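Local coordinates for protein glucokinase (Thermus thermophilus, PDB 3VOV) that probably phosphorylates glucose and other hexoses at the expense of ATP, as a zinc-containing hexokinase of the ROK family, at residues 31-36 / 81-86; 38-43 / 88-93. All blocks are in the same frame, centred on the assembly; numbering follows the deposited sequence.

Interaction 1 (31-36 / 81-86); sequences TPKEGG and NIPGVQ
The polar links between these two loops run through backbone atoms. The amide of Gly36, in the first turn of helix 36-54, reaches the carbonyl of Gly84 with N to O at 2.9 Å, but the bond is bent to 121° at the hydrogen and weak. One residue earlier Gly35 CA points a hydrogen almost straight at Pro83 O, 3.5 Å away, a CA-H...O contact. A water sits between the loops: it gives hydrogens to Pro32 O and to Pro83 O and accepts one from Gly35 N, so it joins the loop 31-36 to the loop 81-86. Side chains close the flanks. Pro83 lays CB of its ring against Lys33 O at 3.7 Å, on the solvent side. On the buried side Thr31 and Ile82 cross at about a right angle and touch through their CG2 methyls (3.9 Å), each anti to its own backbone N; Thr31 OG1 is turned elsewhere, bonded to Gly9 O. Val85 CG1 rests on Gly36 CA. Further out, Leu8 of strand 3-8 backs both Thr31 and Ile82. Gly35 is the N-cap of helix 36-54, and the contact fixes that helix start to the loop leading to helix 90-98, within the actin-like ATPase fold to which ROK kinases belong.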
loop_
_atom_site.group_PDB
_atom_site.type_symbol
_atom_site.label_atom_id
_atom_site.label_comp_id
_atom_site.label_asym_id
_atom_site.label_seq_id
_atom_site.Cartn_x
_atom_site.Cartn_y
_atom_site.Cartn_z
ATOM N N THR B 31 10.986 33.332 -24.660
ATOM C CA THR B 31 12.229 32.577 -24.496
ATOM C C THR B 31 12.715 32.081 -25.868
ATOM O O THR B 31 11.982 31.371 -26.537
ATOM C CB THR B 31 12.020 31.357 -23.580
ATOM O OG1 THR B 31 11.464 31.779 -22.327
ATOM C CG2 THR B 31 13.327 30.606 -23.368
ATOM N N PRO B 32 13.941 32.445 -26.299
ATOM C CA PRO B 32 14.409 31.997 -27.631
ATOM C C PRO B 32 14.386 30.498 -27.878
ATOM O O PRO B 32 14.476 29.725 -26.937
ATOM C CB PRO B 32 15.838 32.521 -27.696
ATOM C CG PRO B 32 15.801 33.747 -26.833
ATOM C CD PRO B 32 14.895 33.395 -25.689
ATOM N N LYS B 33 14.255 30.106 -29.151
ATOM C CA LYS B 33 14.337 28.693 -29.558
ATOM C C LYS B 33 15.724 28.335 -30.071
ATOM O O LYS B 33 16.054 27.169 -30.267
ATOM C CB LYS B 33 13.349 28.420 -30.685
ATOM C CG LYS B 33 12.086 27.699 -30.231
ATOM C CD LYS B 33 10.940 28.594 -30.255
ATOM C CE LYS B 33 9.741 27.840 -29.788
ATOM N NZ LYS B 33 9.054 28.785 -28.880
ATOM N N GLU B 34 16.533 29.360 -30.251
ATOM C CA GLU B 34 17.775 29.239 -30.961
ATOM C C GLU B 34 18.935 28.744 -30.109
ATOM O O GLU B 34 20.076 28.733 -30.584
ATOM C CB GLU B 34 18.106 30.577 -31.605
ATOM C CG GLU B 34 17.085 30.981 -32.667
ATOM C CD GLU B 34 16.046 31.959 -32.163
ATOM O OE1 GLU B 34 15.912 32.173 -30.932
ATOM O OE2 GLU B 34 15.346 32.528 -33.021
ATOM N N GLY B 35 18.661 28.302 -28.875
ATOM C CA GLY B 35 19.693 27.610 -28.088
ATOM C C GLY B 35 20.288 28.466 -26.990
ATOM O O GLY B 35 19.943 29.628 -26.855
ATOM N N GLY B 36 21.208 27.879 -26.229
ATOM C CA GLY B 36 21.703 28.466 -25.004
ATOM C C GLY B 36 22.303 29.839 -25.147
ATOM O O GLY B 36 22.049 30.714 -24.331
ATOM N N ASN B 81 11.571 22.077 -21.689
ATOM C CA ASN B 81 10.868 22.778 -22.773
ATOM C C ASN B 81 11.758 23.875 -23.421
ATOM O O ASN B 81 11.268 24.719 -24.177
ATOM C CB ASN B 81 9.550 23.365 -22.193
ATOM C CG ASN B 81 8.598 23.966 -23.262
ATOM O OD1 ASN B 81 8.658 23.633 -24.455
ATOM N ND2 ASN B 81 7.700 24.852 -22.812
ATOM N N ILE B 82 13.061 23.863 -23.114
ATOM C CA ILE B 82 13.988 24.865 -23.665
ATOM C C ILE B 82 15.168 24.222 -24.406
ATOM O O ILE B 82 16.041 23.616 -23.779
ATOM C CB ILE B 82 14.496 25.889 -22.607
ATOM C CG1 ILE B 82 13.369 26.326 -21.669
ATOM C CG2 ILE B 82 15.136 27.096 -23.299
ATOM C CD1 ILE B 82 13.816 27.181 -20.502
ATOM N N PRO B 83 15.196 24.371 -25.751
ATOM C CA PRO B 83 16.195 23.764 -26.644
ATOM C C PRO B 83 17.669 24.131 -26.332
ATOM O O PRO B 83 17.983 25.323 -26.151
ATOM C CB PRO B 83 15.776 24.271 -28.031
ATOM C CG PRO B 83 14.320 24.594 -27.890
ATOM C CD PRO B 83 14.204 25.159 -26.507
ATOM N N GLY B 84 18.508 23.059 -26.208
ATOM C CA GLY B 84 20.080 23.060 -26.005
ATOM C C GLY B 84 20.296 24.515 -25.087
ATOM O O GLY B 84 21.332 25.190 -25.243
ATOM N N VAL B 85 19.405 24.846 -24.059
ATOM C CA VAL B 85 20.055 24.736 -22.662
ATOM C C VAL B 85 20.561 23.491 -21.886
ATOM O O VAL B 85 20.593 23.523 -20.636
ATOM C CB VAL B 85 19.168 25.638 -21.757
ATOM C CG1 VAL B 85 18.917 26.963 -22.482
ATOM C CG2 VAL B 85 17.817 24.966 -21.514
ATOM N N GLN B 86 21.009 22.454 -22.595
ATOM C CA GLN B 86 21.548 21.242 -21.963
ATOM C C GLN B 86 22.988 21.354 -21.428
ATOM O O GLN B 86 23.932 21.669 -22.166
ATOM C CB GLN B 86 21.410 20.030 -22.904
ATOM C CG GLN B 86 20.106 19.226 -22.698
ATOM C CD GLN B 86 20.314 17.923 -21.907
ATOM O OE1 GLN B 86 19.806 17.768 -20.780
ATOM N NE2 GLN B 86 21.057 16.976 -22.501
HETATM O O HOH W 1 16.407 27.811 -26.876
#

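Interaction 2 (38-43 / 88-93); sequences RVAEAL and FPIRRI
The phenyl ring of Phe88 is met at its edge by two aliphatic groups: Ile90 CD1 lies there in the ring plane, and Ala40 CB comes to the same kind of position near that plane, 4.2 Å from Phe88 CE2. CG of Phe88 is anti to the backbone N (chi1 -171°), which sends the ring toward helix 36-54. Ala40 is the focus of the contact. Its single methyl is met by three side chains of the other segment, with Ile90 CD1 and Ile93 CG2 both at 3.7 Å from Ala40 CB besides the phenyl edge. So small a residue lets the backbones come close, and Ala40 CA and Ile90 CA are 6.7 Å apart. Ile90 reaches across with CG1 anti to its backbone N (chi1 -161°), while the bend at chi2, 50°, turns CD1 into the angle between Ala40 and Leu43. There Ile90 CD1 also touches Leu43 CD1 at 3.8 Å, the two side chains crossing at about a right angle. Ile93 contributes its CG2 branch, which is likewise anti to the backbone N. The contact is wholly apolar. Pro89 is the centre of an inverse gamma turn, closed by Ile90 N to Phe88 O at 2.8 Å, and stands at the N-cap of helix 90-98; this tight turn places Phe88 and Ile90 near the same methyl. Beneath the two helices lies the mixed sheet: Leu43 and Ile90 both rest on Leu63 of strand 61-65, Leu43 also on Ile13 of strand 12-18, and Ile90 on Leu104 of strand 102-106.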
loop_
_atom_site.group_PDB
_atom_site.type_symbol
_atom_site.label_atom_id
_atom_site.label_comp_id
_atom_site.label_asym_id
_atom_site.label_seq_id
_atom_site.Cartn_x
_atom_site.Cartn_y
_atom_site.Cartn_z
ATOM N N ARG B 38 21.700 32.196 -27.348
ATOM C CA ARG B 38 20.693 33.209 -27.549
ATOM C C ARG B 38 19.813 33.430 -26.302
ATOM O O ARG B 38 19.426 34.558 -25.998
ATOM C CB ARG B 38 19.823 32.898 -28.757
ATOM C CG ARG B 38 19.206 34.168 -29.301
ATOM C CD ARG B 38 20.161 34.862 -30.266
ATOM N NE ARG B 38 20.378 34.044 -31.449
ATOM C CZ ARG B 38 19.537 33.979 -32.478
ATOM N NH1 ARG B 38 18.420 34.709 -32.485
ATOM N NH2 ARG B 38 19.822 33.183 -33.502
ATOM N N VAL B 39 19.525 32.347 -25.577
ATOM C CA VAL B 39 18.820 32.432 -24.309
ATOM C C VAL B 39 19.610 33.306 -23.341
ATOM O O VAL B 39 19.073 34.191 -22.670
ATOM C CB VAL B 39 18.586 31.036 -23.694
ATOM C CG1 VAL B 39 18.007 31.157 -22.253
ATOM C CG2 VAL B 39 17.619 30.253 -24.587
ATOM N N ALA B 40 20.897 33.070 -23.276
ATOM C CA ALA B 40 21.744 33.868 -22.409
ATOM C C ALA B 40 21.703 35.352 -22.812
ATOM O O ALA B 40 21.602 36.230 -21.928
ATOM C CB ALA B 40 23.166 33.312 -22.436
ATOM N N GLU B 41 21.759 35.651 -24.123
ATOM C CA GLU B 41 21.602 37.058 -24.576
ATOM C C GLU B 41 20.226 37.629 -24.220
ATOM O O GLU B 41 20.127 38.774 -23.780
ATOM C CB GLU B 41 21.821 37.237 -26.080
ATOM C CG GLU B 41 23.220 36.872 -26.551
ATOM C CD GLU B 41 23.324 36.629 -28.062
ATOM O OE1 GLU B 41 24.391 36.127 -28.487
ATOM O OE2 GLU B 41 22.355 36.922 -28.815
ATOM N N ALA B 42 19.175 36.844 -24.412
ATOM C CA ALA B 42 17.849 37.323 -24.045
ATOM C C ALA B 42 17.756 37.654 -22.555
ATOM O O ALA B 42 17.136 38.640 -22.188
ATOM C CB ALA B 42 16.781 36.303 -24.415
ATOM N N LEU B 43 18.351 36.811 -21.715
ATOM C CA LEU B 43 18.393 37.048 -20.260
ATOM C C LEU B 43 19.117 38.349 -19.912
ATOM O O LEU B 43 18.601 39.171 -19.127
ATOM C CB LEU B 43 19.035 35.842 -19.539
ATOM C CG LEU B 43 18.157 34.545 -19.453
ATOM C CD1 LEU B 43 18.993 33.318 -18.965
ATOM C CD2 LEU B 43 16.912 34.745 -18.573
ATOM N N PHE B 88 24.174 23.594 -19.942
ATOM C CA PHE B 88 24.564 24.923 -20.345
ATOM C C PHE B 88 25.044 25.816 -19.183
ATOM O O PHE B 88 24.312 26.020 -18.216
ATOM C CB PHE B 88 23.425 25.552 -21.122
ATOM C CG PHE B 88 23.796 26.818 -21.755
ATOM C CD1 PHE B 88 24.641 26.831 -22.852
ATOM C CD2 PHE B 88 23.341 28.015 -21.234
ATOM C CE1 PHE B 88 25.013 28.021 -23.426
ATOM C CE2 PHE B 88 23.710 29.196 -21.812
ATOM C CZ PHE B 88 24.546 29.194 -22.903
ATOM N N PRO B 89 26.291 26.335 -19.270
ATOM C CA PRO B 89 26.899 27.078 -18.147
ATOM C C PRO B 89 26.426 28.521 -18.036
ATOM O O PRO B 89 27.232 29.461 -18.090
ATOM C CB PRO B 89 28.399 27.020 -18.452
ATOM C CG PRO B 89 28.447 27.022 -19.960
ATOM C CD PRO B 89 27.221 26.222 -20.414
ATOM N N ILE B 90 25.122 28.666 -17.817
ATOM C CA ILE B 90 24.468 29.941 -17.710
ATOM C C ILE B 90 25.119 30.890 -16.713
ATOM O O ILE B 90 25.206 32.081 -16.994
ATOM C CB ILE B 90 22.914 29.753 -17.484
ATOM C CG1 ILE B 90 22.124 31.021 -17.814
ATOM C CG2 ILE B 90 22.590 29.268 -16.034
ATOM C CD1 ILE B 90 22.420 31.649 -19.170
ATOM N N ARG B 91 25.570 30.401 -15.563
ATOM C CA ARG B 91 25.984 31.323 -14.515
ATOM C C ARG B 91 27.165 32.221 -14.933
ATOM O O ARG B 91 27.101 33.452 -14.799
ATOM C CB ARG B 91 26.334 30.606 -13.233
ATOM C CG ARG B 91 26.620 31.602 -12.107
ATOM C CD ARG B 91 27.440 30.963 -11.039
ATOM N NE ARG B 91 26.622 30.095 -10.222
ATOM C CZ ARG B 91 27.005 28.938 -9.679
ATOM N NH1 ARG B 91 28.229 28.440 -9.875
ATOM N NH2 ARG B 91 26.135 28.270 -8.930
ATOM N N ARG B 92 28.245 31.600 -15.414
ATOM C CA ARG B 92 29.438 32.364 -15.843
ATOM C C ARG B 92 29.138 33.233 -17.046
ATOM O O ARG B 92 29.595 34.351 -17.124
ATOM C CB ARG B 92 30.610 31.431 -16.142
ATOM C CG ARG B 92 31.336 30.955 -14.907
ATOM C CD ARG B 92 31.961 32.098 -14.090
ATOM N NE ARG B 92 32.702 31.472 -13.008
ATOM C CZ ARG B 92 32.251 31.276 -11.769
ATOM N NH1 ARG B 92 33.031 30.646 -10.896
ATOM N NH2 ARG B 92 31.070 31.775 -11.372
ATOM N N ILE B 93 28.375 32.701 -17.989
ATOM C CA ILE B 93 28.068 33.419 -19.184
ATOM C C ILE B 93 27.312 34.675 -18.775
ATOM O O ILE B 93 27.660 35.788 -19.195
ATOM C CB ILE B 93 27.222 32.559 -20.120
ATOM C CG1 ILE B 93 28.056 31.413 -20.701
ATOM C CG2 ILE B 93 26.716 33.395 -21.277
ATOM C CD1 ILE B 93 27.249 30.350 -21.374
#

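In the fold
The centres of the two interactions lie 10 Å apart, on the same side of the chain's centre and away from the zinc site. Their segments alternate along the chain, 31-36, 38-43, 81-86 and 88-93, so 31-36 runs into 38-43 and 81-86 into 88-93. They also touch: Gly36 meets the Phe88 ring, and Pro32 packs on Ala42. Interaction 1 joins the loops that precede helices 36-54 and 90-98, and interaction 2 joins the start of helix 36-54 to Phe88 and the first turn of helix 90-98, above the mixed sheet with strands 3-8, 12-18, 27-30, 61-65 and 102-106. Together they tie two helices to one another in the N-terminal lobe of this ROK kinase.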